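Local coordinates for aminopeptidase YwaD (Bacillus subtilis, PDB 6HC6), which releases single amino acids from the N-termini of peptides by hydrolysis, preferring residues such as leucine, arginine and lysine, using two zinc ions per subunit, at residues A[43-49]-A[410-416]; A[101-105]-A[212-216]; A[107-111]-A[199-205]; A[354-360]-A[420-425]. One frame throughout, in Å; residues are numbered along the deposited sequence.

Overall arrangement
The four contacts form two pairs far apart in space, interactions 2 and 3 lying on the opposite side of the chain's centre from interaction 4. Interactions 1 and 4, both partly buried, share helix 412-430 in the peptidase part and touch where Phe-43 meets Asp-420 and Thr-423. Interactions 2 and 3 lie in the seven-stranded sheet of the PA domain region, on the successive neighbouring strands 97-104 and 107-113, with centres about 10 Å apart. Chemistry follows place. Interaction 4 is apolar helix packing, whereas in interaction 1 a glutamine amide also bonds to the start of helix 45-59. Interaction 2, partly buried, is mainly backbone pairing; interaction 3, more buried, combines a salt bridge, waters and an apolar layer.

Interaction 1: A[43-49]-A[410-416]; sequences FKAKHAY and ISKERLQ. With ACT (acetate ion), chain F.
With CG swung opposite its backbone nitrogen (chi1 -176°) and the chain then bent at chi2, Gln-416 brings its amide to the backbone of Phe-43 and Ala-45 and uses both ends of it. NE2 donates to Phe-43 O over 2.9 Å; the bond is nearly straight (173° at the hydrogen) and lies in the amide plane of the glutamine, yet it reaches the acceptor from above the carbonyl plane. On the other branch OE1 accepts from Ala-45 N at 3.0 Å. Ala-45 opens helix 45-59, so the glutamine supplies an acceptor to an N-H of the first turn, and the two bonds together fix the rotation of the amide. NE2 has a further partner, Asp-420 OD2.

Around this polar pair the packing is close. The Phe-43 ring presents its edge to the amide, CD1 lying 3.8 Å from Gln-416 NE2, while Ala-45 CB rests 3.3 Å from Lys-412 O and 3.9 Å from Leu-415 CB. Farther along, Tyr-49 crosses Lys-412 at about a right angle, its CB 4.1 Å from Lys-412 CG. On the outer side Lys-44, Lys-46 and His-47 hold an acetate, probably from the crystallisation liquor, with His-47 NE2 3.0 Å from its OXT.

The axes of helix segments 45-49 and 412-416 approach to 8.9 Å at 115°, joining elements from near the two ends of the chain. Helix 260-277 takes Phe-43 on Val-269 and Ala-48 on Ser-268; it also begins close to the zinc site, where Asp-262 is a ligand of both ions.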
# COMPACT_ATOMS: atom_id res chain seq x y z
N PHE A 43 3.41 15.69 -20.22
CA PHE A 43 3.71 14.51 -19.41
C PHE A 43 4.42 13.47 -20.28
O PHE A 43 3.95 13.14 -21.37
CB PHE A 43 2.42 13.93 -18.82
CG PHE A 43 2.65 12.77 -17.88
CD1 PHE A 43 2.88 11.49 -18.37
CD2 PHE A 43 2.65 12.97 -16.51
CE1 PHE A 43 3.11 10.43 -17.51
CE2 PHE A 43 2.87 11.91 -15.64
CZ PHE A 43 3.10 10.64 -16.13
N LYS A 44 5.55 12.96 -19.80
CA LYS A 44 6.33 12.00 -20.58
C LYS A 44 6.50 10.72 -19.76
O LYS A 44 7.23 10.70 -18.76
CB LYS A 44 7.68 12.58 -20.98
CG LYS A 44 7.53 13.76 -21.94
CD LYS A 44 8.86 14.31 -22.36
CE LYS A 44 8.70 15.65 -23.05
NZ LYS A 44 10.00 16.12 -23.59
N ALA A 45 5.84 9.66 -20.22
CA ALA A 45 5.91 8.38 -19.52
C ALA A 45 7.33 7.83 -19.46
O ALA A 45 7.66 7.07 -18.54
CB ALA A 45 4.98 7.36 -20.18
N LYS A 46 8.20 8.20 -20.41
CA LYS A 46 9.57 7.70 -20.34
C LYS A 46 10.25 8.15 -19.06
O LYS A 46 11.02 7.40 -18.45
CB LYS A 46 10.38 8.13 -21.57
CG LYS A 46 10.70 9.62 -21.65
CD LYS A 46 11.46 9.97 -22.93
CE LYS A 46 11.76 11.47 -22.97
NZ LYS A 46 12.36 11.91 -24.26
N HIS A 47 9.95 9.37 -18.60
CA HIS A 47 10.49 9.84 -17.33
C HIS A 47 9.97 9.00 -16.18
O HIS A 47 10.73 8.67 -15.26
CB HIS A 47 10.09 11.29 -17.09
CG HIS A 47 10.69 12.25 -18.06
ND1 HIS A 47 10.24 13.55 -18.19
CD2 HIS A 47 11.69 12.11 -18.95
CE1 HIS A 47 10.95 14.17 -19.12
NE2 HIS A 47 11.83 13.31 -19.60
N ALA A 48 8.68 8.69 -16.20
CA ALA A 48 8.12 7.86 -15.14
C ALA A 48 8.73 6.46 -15.17
O ALA A 48 9.08 5.91 -14.12
CB ALA A 48 6.59 7.79 -15.27
N TYR A 49 8.87 5.88 -16.37
CA TYR A 49 9.52 4.58 -16.49
C TYR A 49 10.90 4.61 -15.83
O TYR A 49 11.26 3.72 -15.05
CB TYR A 49 9.63 4.18 -17.97
CG TYR A 49 10.14 2.77 -18.16
CD1 TYR A 49 11.50 2.50 -18.29
CD2 TYR A 49 9.26 1.69 -18.18
CE1 TYR A 49 11.97 1.22 -18.45
CE2 TYR A 49 9.72 0.39 -18.35
CZ TYR A 49 11.07 0.16 -18.48
OH TYR A 49 11.55 -1.13 -18.63
N ILE A 410 5.30 -3.40 -16.66
CA ILE A 410 4.90 -1.99 -16.67
C ILE A 410 4.74 -1.59 -18.13
O ILE A 410 5.57 -1.94 -18.97
CB ILE A 410 5.95 -1.11 -15.97
CG1 ILE A 410 5.88 -1.30 -14.45
CG2 ILE A 410 5.74 0.38 -16.31
CD1 ILE A 410 4.62 -0.78 -13.81
N SER A 411 3.65 -0.88 -18.43
CA SER A 411 3.39 -0.38 -19.77
C SER A 411 3.59 1.14 -19.79
O SER A 411 2.94 1.87 -19.03
CB SER A 411 1.96 -0.71 -20.20
OG SER A 411 1.53 0.16 -21.22
N LYS A 412 4.47 1.61 -20.68
CA LYS A 412 4.60 3.06 -20.86
C LYS A 412 3.32 3.67 -21.40
O LYS A 412 3.00 4.83 -21.09
CB LYS A 412 5.76 3.37 -21.82
CG LYS A 412 7.11 3.54 -21.13
CD LYS A 412 8.25 3.39 -22.12
CE LYS A 412 8.47 4.65 -22.94
NZ LYS A 412 9.58 4.47 -23.92
N GLU A 413 2.57 2.93 -22.22
CA GLU A 413 1.32 3.47 -22.75
C GLU A 413 0.31 3.68 -21.63
O GLU A 413 -0.45 4.65 -21.66
CB GLU A 413 0.74 2.54 -23.81
CG GLU A 413 1.52 2.49 -25.11
CD GLU A 413 1.22 1.23 -25.90
OE1 GLU A 413 2.08 0.32 -25.92
OE2 GLU A 413 0.13 1.16 -26.50
N ARG A 414 0.28 2.76 -20.66
CA ARG A 414 -0.61 2.92 -19.51
C ARG A 414 -0.16 4.04 -18.60
O ARG A 414 -0.98 4.82 -18.13
CB ARG A 414 -0.70 1.60 -18.73
CG ARG A 414 -1.43 0.50 -19.51
CD ARG A 414 -2.89 0.44 -19.12
NE ARG A 414 -3.68 -0.46 -19.96
CZ ARG A 414 -3.72 -1.78 -19.81
NH1 ARG A 414 -3.01 -2.37 -18.87
NH2 ARG A 414 -4.49 -2.51 -20.61
N LEU A 415 1.15 4.15 -18.34
CA LEU A 415 1.67 5.30 -17.61
C LEU A 415 1.30 6.60 -18.30
O LEU A 415 0.90 7.57 -17.65
CB LEU A 415 3.19 5.21 -17.48
CG LEU A 415 3.73 4.13 -16.54
CD1 LEU A 415 5.24 4.01 -16.71
CD2 LEU A 415 3.34 4.44 -15.10
N GLN A 416 1.44 6.63 -19.63
CA GLN A 416 1.17 7.85 -20.38
C GLN A 416 -0.30 8.24 -20.29
O GLN A 416 -0.62 9.41 -20.06
CB GLN A 416 1.59 7.65 -21.84
CG GLN A 416 1.43 8.89 -22.69
CD GLN A 416 2.45 9.94 -22.31
OE1 GLN A 416 3.64 9.65 -22.19
NE2 GLN A 416 1.97 11.17 -22.09
C ACT F . 13.47 15.18 -22.61
O ACT F . 12.62 15.04 -23.54
OXT ACT F . 13.73 14.41 -21.65
CH3 ACT F . 14.33 16.50 -22.69

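Interaction 2: A[101-105]-A[212-216]; sequences TLSSA and QKEAT
Ser-104 reaches across to Glu-214 and Ala-215 at the end of an antiparallel strand pair, and its short side chain can be followed atom by atom. CB lies 3.4 Å from Glu-214 O and packs beside Ala-215 CB. From there OG points opposite the backbone nitrogen (chi1 179°), which carries it over to the partner chain: it donates to Glu-214 O at 2.6 Å, tilted moderately from the carbonyl plane, and passes 3.3 Å from Gln-212 CB. Glu-214 O is met by a second donor, a water that also accepts from Ala-105 N, so the hydroxyl and the water continue the ladder beyond the last direct backbone pair.

That pair is Ser-103 with Thr-216, a hydrogen-bonded one. Ser-103 N donates to Thr-216 O over 3.1 Å, and Thr-216 N returns a straighter bond (169° at the hydrogen) to Ser-103 O over 3.0 Å. Another water joins Thr-216 O to Thr-101 OG1, while the Thr-216 hydroxyl has its partner on Thr-126. Leu-102 contributes CD1, 3.9 Å from Ala-215 CB, and also packs on Ile-109 and Leu-111 of strand 107-113.

With an alanine in place of Ser-104, Glu-214 O would probably lose its direct bond from the other strand, with the bridging water remaining, letting the strand ends separate more easily.

Strands 97-104 and 214-222 are the first and last of the seven-stranded sheet. The chemistry implies that their junction rests chiefly on backbone polarity, lengthened by one serine hydroxyl and two waters.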
# COMPACT_ATOMS: atom_id res chain seq x y z
N THR A 101 11.99 -17.83 10.91
CA THR A 101 12.01 -19.11 10.21
C THR A 101 11.09 -20.10 10.90
O THR A 101 10.70 -19.93 12.06
CB THR A 101 13.43 -19.71 10.17
OG1 THR A 101 13.91 -19.87 11.50
CG2 THR A 101 14.37 -18.80 9.39
N LEU A 102 10.78 -21.16 10.17
CA LEU A 102 9.88 -22.19 10.66
C LEU A 102 10.37 -23.52 10.10
O LEU A 102 10.77 -23.59 8.94
CB LEU A 102 8.44 -21.91 10.22
CG LEU A 102 7.42 -23.05 10.29
CD1 LEU A 102 7.10 -23.38 11.74
CD2 LEU A 102 6.13 -22.71 9.53
N SER A 103 10.37 -24.55 10.93
CA SER A 103 10.78 -25.87 10.47
C SER A 103 9.90 -26.92 11.12
O SER A 103 9.32 -26.71 12.19
CB SER A 103 12.25 -26.14 10.78
OG SER A 103 12.45 -26.21 12.18
N SER A 104 9.80 -28.07 10.46
CA SER A 104 9.07 -29.20 11.02
C SER A 104 9.56 -30.47 10.35
O SER A 104 9.59 -30.54 9.12
CB SER A 104 7.56 -29.03 10.82
OG SER A 104 6.84 -30.13 11.35
N ALA A 105 9.97 -31.44 11.16
CA ALA A 105 10.45 -32.72 10.66
C ALA A 105 11.50 -32.53 9.57
O ALA A 105 11.50 -33.22 8.54
CB ALA A 105 9.29 -33.59 10.16
N GLN A 212 2.22 -33.34 10.27
CA GLN A 212 3.38 -33.40 11.16
C GLN A 212 2.97 -33.23 12.62
O GLN A 212 1.92 -32.68 12.94
CB GLN A 212 4.41 -32.33 10.81
CG GLN A 212 4.75 -32.23 9.33
CD GLN A 212 5.21 -33.53 8.73
OE1 GLN A 212 5.82 -34.36 9.41
NE2 GLN A 212 4.90 -33.73 7.45
N LYS A 213 3.83 -33.72 13.51
CA LYS A 213 3.52 -33.69 14.94
C LYS A 213 3.78 -32.33 15.57
O LYS A 213 2.99 -31.86 16.39
CB LYS A 213 4.31 -34.78 15.66
CG LYS A 213 3.93 -36.19 15.24
CD LYS A 213 2.57 -36.57 15.77
CE LYS A 213 2.38 -38.08 15.73
NZ LYS A 213 2.85 -38.64 14.43
N GLU A 214 4.89 -31.68 15.22
CA GLU A 214 5.29 -30.46 15.91
C GLU A 214 6.12 -29.60 14.97
O GLU A 214 6.59 -30.05 13.93
CB GLU A 214 6.08 -30.76 17.19
CG GLU A 214 7.45 -31.34 16.91
CD GLU A 214 8.08 -32.03 18.11
OE1 GLU A 214 7.35 -32.40 19.06
OE2 GLU A 214 9.32 -32.21 18.10
N ALA A 215 6.30 -28.34 15.37
CA ALA A 215 7.04 -27.38 14.57
C ALA A 215 7.81 -26.45 15.51
O ALA A 215 7.48 -26.32 16.69
CB ALA A 215 6.11 -26.59 13.65
N THR A 216 8.84 -25.82 14.97
CA THR A 216 9.63 -24.84 15.70
C THR A 216 9.63 -23.52 14.94
O THR A 216 10.02 -23.47 13.77
CB THR A 216 11.07 -25.30 15.91
OG1 THR A 216 11.08 -26.52 16.66
CG2 THR A 216 11.86 -24.24 16.65
O HOH W 1 12.68 -22.27 13.13
O HOH W 2 9.37 -31.20 14.06

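Interaction 3: A[107-111]-A[199-205]; sequences RDILL and VGIKKED
Charge pairing comes first: Arg-107 and Asp-205 form a salt bridge through a single carboxylate oxygen. The arginine chain is extended, its CG set away from the backbone N (chi1 175°), and NH2 donates to Asp-205 OD1 over 2.9 Å in a nearly straight bond (168° at the hydrogen). OD1 lies at the guanidinium edge, in its plane, but the carboxylate is turned 75° against that plane, so the two groups do not meet as a flat two-oxygen pair. NE adds a weak bond of 3.5 Å to OD1.

Water bridges engage both carboxylate oxygens, two at OD2 and one at OD1. One water donates to Asp-205 OD2 over 2.6 Å, also donates to Leu-110 O, and accepts from Lys-202 N; a second gives OD2 a bond of 2.8 Å and accepts from Leu-110 N. A third ties OD1 to Asp-108 O. Asp-205, although buried, is thus gripped on both oxygens, and the arginine would tend to keep it ionised. An alanine in its place would probably leave the guanidinium without its mate and the three waters without their common acceptor.

Apolar contacts lie alongside. Ile-109 CG2 packs 3.8 Å from Ile-201 CG2 and 3.6 Å from Asp-205 CB, and Leu-111 CD1 meets Val-199 CG1 at 3.9 Å. Leu-111 CA lies 3.3 Å from Gly-200 O, a contact made through its CA-H.

Strand 198-201 passes into helix 203-209 with Lys-202 at the N-cap position, and this strand-to-helix connection packs on strand 107-113 in the sheet of the PA domain region.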
# COMPACT_ATOMS: atom_id res chain seq x y z
N ARG A 107 11.94 -30.08 7.49
CA ARG A 107 11.53 -29.25 6.37
C ARG A 107 11.56 -27.79 6.81
O ARG A 107 10.91 -27.43 7.79
CB ARG A 107 10.14 -29.66 5.89
CG ARG A 107 9.53 -28.81 4.78
CD ARG A 107 8.03 -29.13 4.67
NE ARG A 107 7.39 -28.56 3.48
CZ ARG A 107 7.06 -29.26 2.40
NH1 ARG A 107 7.32 -30.56 2.34
NH2 ARG A 107 6.47 -28.67 1.38
N ASP A 108 12.31 -26.97 6.09
CA ASP A 108 12.31 -25.54 6.35
C ASP A 108 11.22 -24.89 5.50
O ASP A 108 11.04 -25.24 4.34
CB ASP A 108 13.68 -24.93 6.04
CG ASP A 108 14.77 -25.45 6.97
OD1 ASP A 108 14.53 -25.65 8.18
OD2 ASP A 108 15.89 -25.67 6.48
N ILE A 109 10.48 -23.97 6.12
CA ILE A 109 9.29 -23.39 5.51
C ILE A 109 9.41 -21.88 5.52
O ILE A 109 9.55 -21.28 6.59
CB ILE A 109 8.01 -23.84 6.24
CG1 ILE A 109 7.93 -25.36 6.28
CG2 ILE A 109 6.76 -23.23 5.58
CD1 ILE A 109 6.82 -25.88 7.12
N LEU A 110 9.37 -21.27 4.34
CA LEU A 110 9.37 -19.82 4.24
C LEU A 110 8.10 -19.23 4.83
O LEU A 110 7.01 -19.77 4.65
CB LEU A 110 9.48 -19.41 2.77
CG LEU A 110 10.78 -19.80 2.08
CD1 LEU A 110 10.81 -19.18 0.68
CD2 LEU A 110 11.95 -19.34 2.91
N LEU A 111 8.24 -18.11 5.53
CA LEU A 111 7.12 -17.52 6.22
C LEU A 111 7.13 -16.01 6.06
O LEU A 111 8.16 -15.40 5.73
CB LEU A 111 7.12 -17.88 7.72
CG LEU A 111 8.22 -17.28 8.61
CD1 LEU A 111 7.86 -15.89 9.15
CD2 LEU A 111 8.51 -18.20 9.78
N VAL A 199 2.15 -16.25 11.77
CA VAL A 199 2.91 -16.28 10.52
C VAL A 199 2.05 -16.88 9.42
O VAL A 199 1.13 -17.66 9.66
CB VAL A 199 4.24 -17.06 10.64
CG1 VAL A 199 5.10 -16.53 11.79
CG2 VAL A 199 4.00 -18.57 10.75
N GLY A 200 2.36 -16.50 8.19
CA GLY A 200 1.69 -17.04 7.02
C GLY A 200 2.68 -17.82 6.18
O GLY A 200 3.84 -17.44 6.07
N ILE A 201 2.22 -18.93 5.61
CA ILE A 201 3.07 -19.79 4.80
C ILE A 201 2.31 -20.20 3.55
O ILE A 201 1.10 -20.00 3.43
CB ILE A 201 3.56 -21.04 5.56
CG1 ILE A 201 2.37 -21.95 5.89
CG2 ILE A 201 4.31 -20.63 6.84
CD1 ILE A 201 2.76 -23.26 6.57
N LYS A 202 3.04 -20.81 2.62
CA LYS A 202 2.49 -21.25 1.35
C LYS A 202 1.54 -22.43 1.53
O LYS A 202 1.64 -23.20 2.50
CB LYS A 202 3.61 -21.64 0.39
CG LYS A 202 4.40 -20.45 -0.14
CD LYS A 202 5.15 -20.86 -1.37
CE LYS A 202 6.62 -21.05 -1.11
NZ LYS A 202 7.40 -20.54 -2.27
N LYS A 203 0.65 -22.58 0.55
CA LYS A 203 -0.38 -23.62 0.58
C LYS A 203 0.23 -25.01 0.71
O LYS A 203 -0.15 -25.79 1.60
CB LYS A 203 -1.21 -23.51 -0.70
CG LYS A 203 -2.27 -24.58 -0.88
CD LYS A 203 -2.82 -24.53 -2.30
CE LYS A 203 -3.93 -25.56 -2.51
NZ LYS A 203 -5.22 -25.07 -1.95
N GLU A 204 1.17 -25.36 -0.17
CA GLU A 204 1.70 -26.72 -0.15
C GLU A 204 2.47 -27.00 1.13
O GLU A 204 2.51 -28.14 1.60
CB GLU A 204 2.59 -26.95 -1.38
CG GLU A 204 3.86 -26.12 -1.42
CD GLU A 204 3.67 -24.78 -2.11
OE1 GLU A 204 2.50 -24.36 -2.27
OE2 GLU A 204 4.69 -24.16 -2.49
N ASP A 205 3.06 -25.96 1.74
CA ASP A 205 3.76 -26.13 3.00
C ASP A 205 2.78 -26.41 4.14
O ASP A 205 3.02 -27.29 4.97
CB ASP A 205 4.60 -24.90 3.30
CG ASP A 205 5.75 -24.74 2.32
OD1 ASP A 205 6.18 -25.77 1.76
OD2 ASP A 205 6.22 -23.61 2.13
O HOH W 3 9.29 -26.02 2.28
O HOH W 4 5.79 -21.09 2.68
O HOH W 5 8.91 -22.95 2.01

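Interaction 4: A[354-360]-A[420-425]; sequences AAEKIGF and DLVTAA
Ala-354 and Ala-425 bring their CA atoms to 5.0 Å where helix segments 354-358 and 420-425 pass at 116°, their axes 8.9 Å apart. This is helix-on-helix packing within the alpha/beta catalytic domain of the M28 peptidases, and small residues permit the approach: Ala-354 CB sits 3.4 Å from Ala-425 N and 3.6 Å from Ala-424 CB, in touch with the partner's backbone.

Leu-421 carries the other half. With CG opposite its backbone nitrogen (chi1 -178°), it extends toward the first helix, and CD2 comes 3.7 Å from Ala-355 N. Ile-358 meets it at about a right angle, CD1 lying 3.7 Å from Leu-421 CA, while the other branch, CG2, lies against Ala-424 CB. No hydrogen bond crosses between these segments; the contact is apolar packing.

Beyond Ile-358 the chain turns at Gly-359, whose phi is positive (64°). Phe-360 N bonds back to Ala-355 O and Gly-359 N, weakly, to Glu-356 O, the bond pattern of a Schellman motif. On the far side of helix 412-430, Val-422 packs on Leu-322 of the central sheet. The turn returns Phe-360 to the interface, where its CD2 lies 4.2 Å from Leu-421 CG.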
# COMPACT_ATOMS: atom_id res chain seq x y z
N ALA A 354 -11.60 16.45 -17.27
CA ALA A 354 -10.34 16.21 -17.98
C ALA A 354 -10.50 15.12 -19.03
O ALA A 354 -9.98 15.25 -20.15
CB ALA A 354 -9.25 15.84 -16.98
N ALA A 355 -11.20 14.04 -18.68
CA ALA A 355 -11.40 12.96 -19.64
C ALA A 355 -12.11 13.47 -20.89
O ALA A 355 -11.78 13.08 -22.01
CB ALA A 355 -12.20 11.83 -18.99
N GLU A 356 -13.08 14.37 -20.71
CA GLU A 356 -13.74 14.98 -21.86
C GLU A 356 -12.79 15.83 -22.69
O GLU A 356 -12.83 15.80 -23.92
CB GLU A 356 -14.94 15.81 -21.40
CG GLU A 356 -16.08 14.98 -20.82
CD GLU A 356 -17.03 15.78 -19.94
OE1 GLU A 356 -18.03 15.20 -19.47
OE2 GLU A 356 -16.78 16.99 -19.72
N LYS A 357 -11.92 16.61 -22.03
CA LYS A 357 -11.04 17.50 -22.79
C LYS A 357 -10.01 16.71 -23.60
O LYS A 357 -9.70 17.08 -24.74
CB LYS A 357 -10.34 18.48 -21.85
CG LYS A 357 -9.48 19.52 -22.57
CD LYS A 357 -9.22 20.76 -21.72
CE LYS A 357 -8.99 22.00 -22.58
NZ LYS A 357 -10.25 22.66 -23.05
N ILE A 358 -9.49 15.61 -23.05
CA ILE A 358 -8.47 14.82 -23.74
C ILE A 358 -9.06 13.65 -24.52
O ILE A 358 -8.31 12.92 -25.17
CB ILE A 358 -7.39 14.31 -22.77
CG1 ILE A 358 -7.95 13.23 -21.84
CG2 ILE A 358 -6.80 15.47 -21.99
CD1 ILE A 358 -6.93 12.66 -20.87
N GLY A 359 -10.38 13.46 -24.48
CA GLY A 359 -11.00 12.34 -25.16
C GLY A 359 -10.56 10.99 -24.62
O GLY A 359 -9.84 10.25 -25.30
N PHE A 360 -10.99 10.67 -23.40
CA PHE A 360 -10.71 9.39 -22.74
C PHE A 360 -12.04 8.83 -22.23
O PHE A 360 -12.70 9.46 -21.40
CB PHE A 360 -9.70 9.59 -21.61
CG PHE A 360 -9.43 8.34 -20.80
CD1 PHE A 360 -8.79 7.25 -21.36
CD2 PHE A 360 -9.81 8.28 -19.46
CE1 PHE A 360 -8.54 6.10 -20.61
CE2 PHE A 360 -9.56 7.14 -18.70
CZ PHE A 360 -8.92 6.06 -19.28
N ASP A 420 -1.48 11.47 -18.43
CA ASP A 420 -2.17 12.55 -19.14
C ASP A 420 -3.52 12.85 -18.51
O ASP A 420 -3.92 14.01 -18.39
CB ASP A 420 -2.33 12.20 -20.62
CG ASP A 420 -1.04 12.35 -21.40
OD1 ASP A 420 -0.22 13.22 -21.02
OD2 ASP A 420 -0.84 11.62 -22.39
N LEU A 421 -4.23 11.81 -18.06
CA LEU A 421 -5.56 12.04 -17.48
C LEU A 421 -5.46 12.77 -16.15
O LEU A 421 -6.14 13.78 -15.93
CB LEU A 421 -6.30 10.71 -17.32
CG LEU A 421 -7.74 10.71 -16.78
CD1 LEU A 421 -7.81 10.85 -15.24
CD2 LEU A 421 -8.58 11.79 -17.46
N VAL A 422 -4.64 12.26 -15.22
CA VAL A 422 -4.58 12.88 -13.90
C VAL A 422 -3.89 14.24 -13.97
O VAL A 422 -4.22 15.16 -13.21
CB VAL A 422 -3.90 11.95 -12.89
CG1 VAL A 422 -4.01 12.52 -11.49
CG2 VAL A 422 -4.52 10.54 -12.95
N THR A 423 -2.93 14.41 -14.89
CA THR A 423 -2.32 15.73 -15.04
C THR A 423 -3.35 16.75 -15.51
O THR A 423 -3.38 17.89 -15.01
CB THR A 423 -1.14 15.68 -16.01
OG1 THR A 423 -0.09 14.87 -15.45
CG2 THR A 423 -0.59 17.07 -16.27
N ALA A 424 -4.21 16.37 -16.45
CA ALA A 424 -5.24 17.28 -16.91
C ALA A 424 -6.27 17.53 -15.81
O ALA A 424 -6.83 18.63 -15.73
CB ALA A 424 -5.92 16.73 -18.16
N ALA A 425 -6.56 16.51 -15.00
CA ALA A 425 -7.52 16.67 -13.91
C ALA A 425 -6.98 17.63 -12.86
O ALA A 425 -7.70 18.52 -12.39
CB ALA A 425 -7.83 15.31 -13.28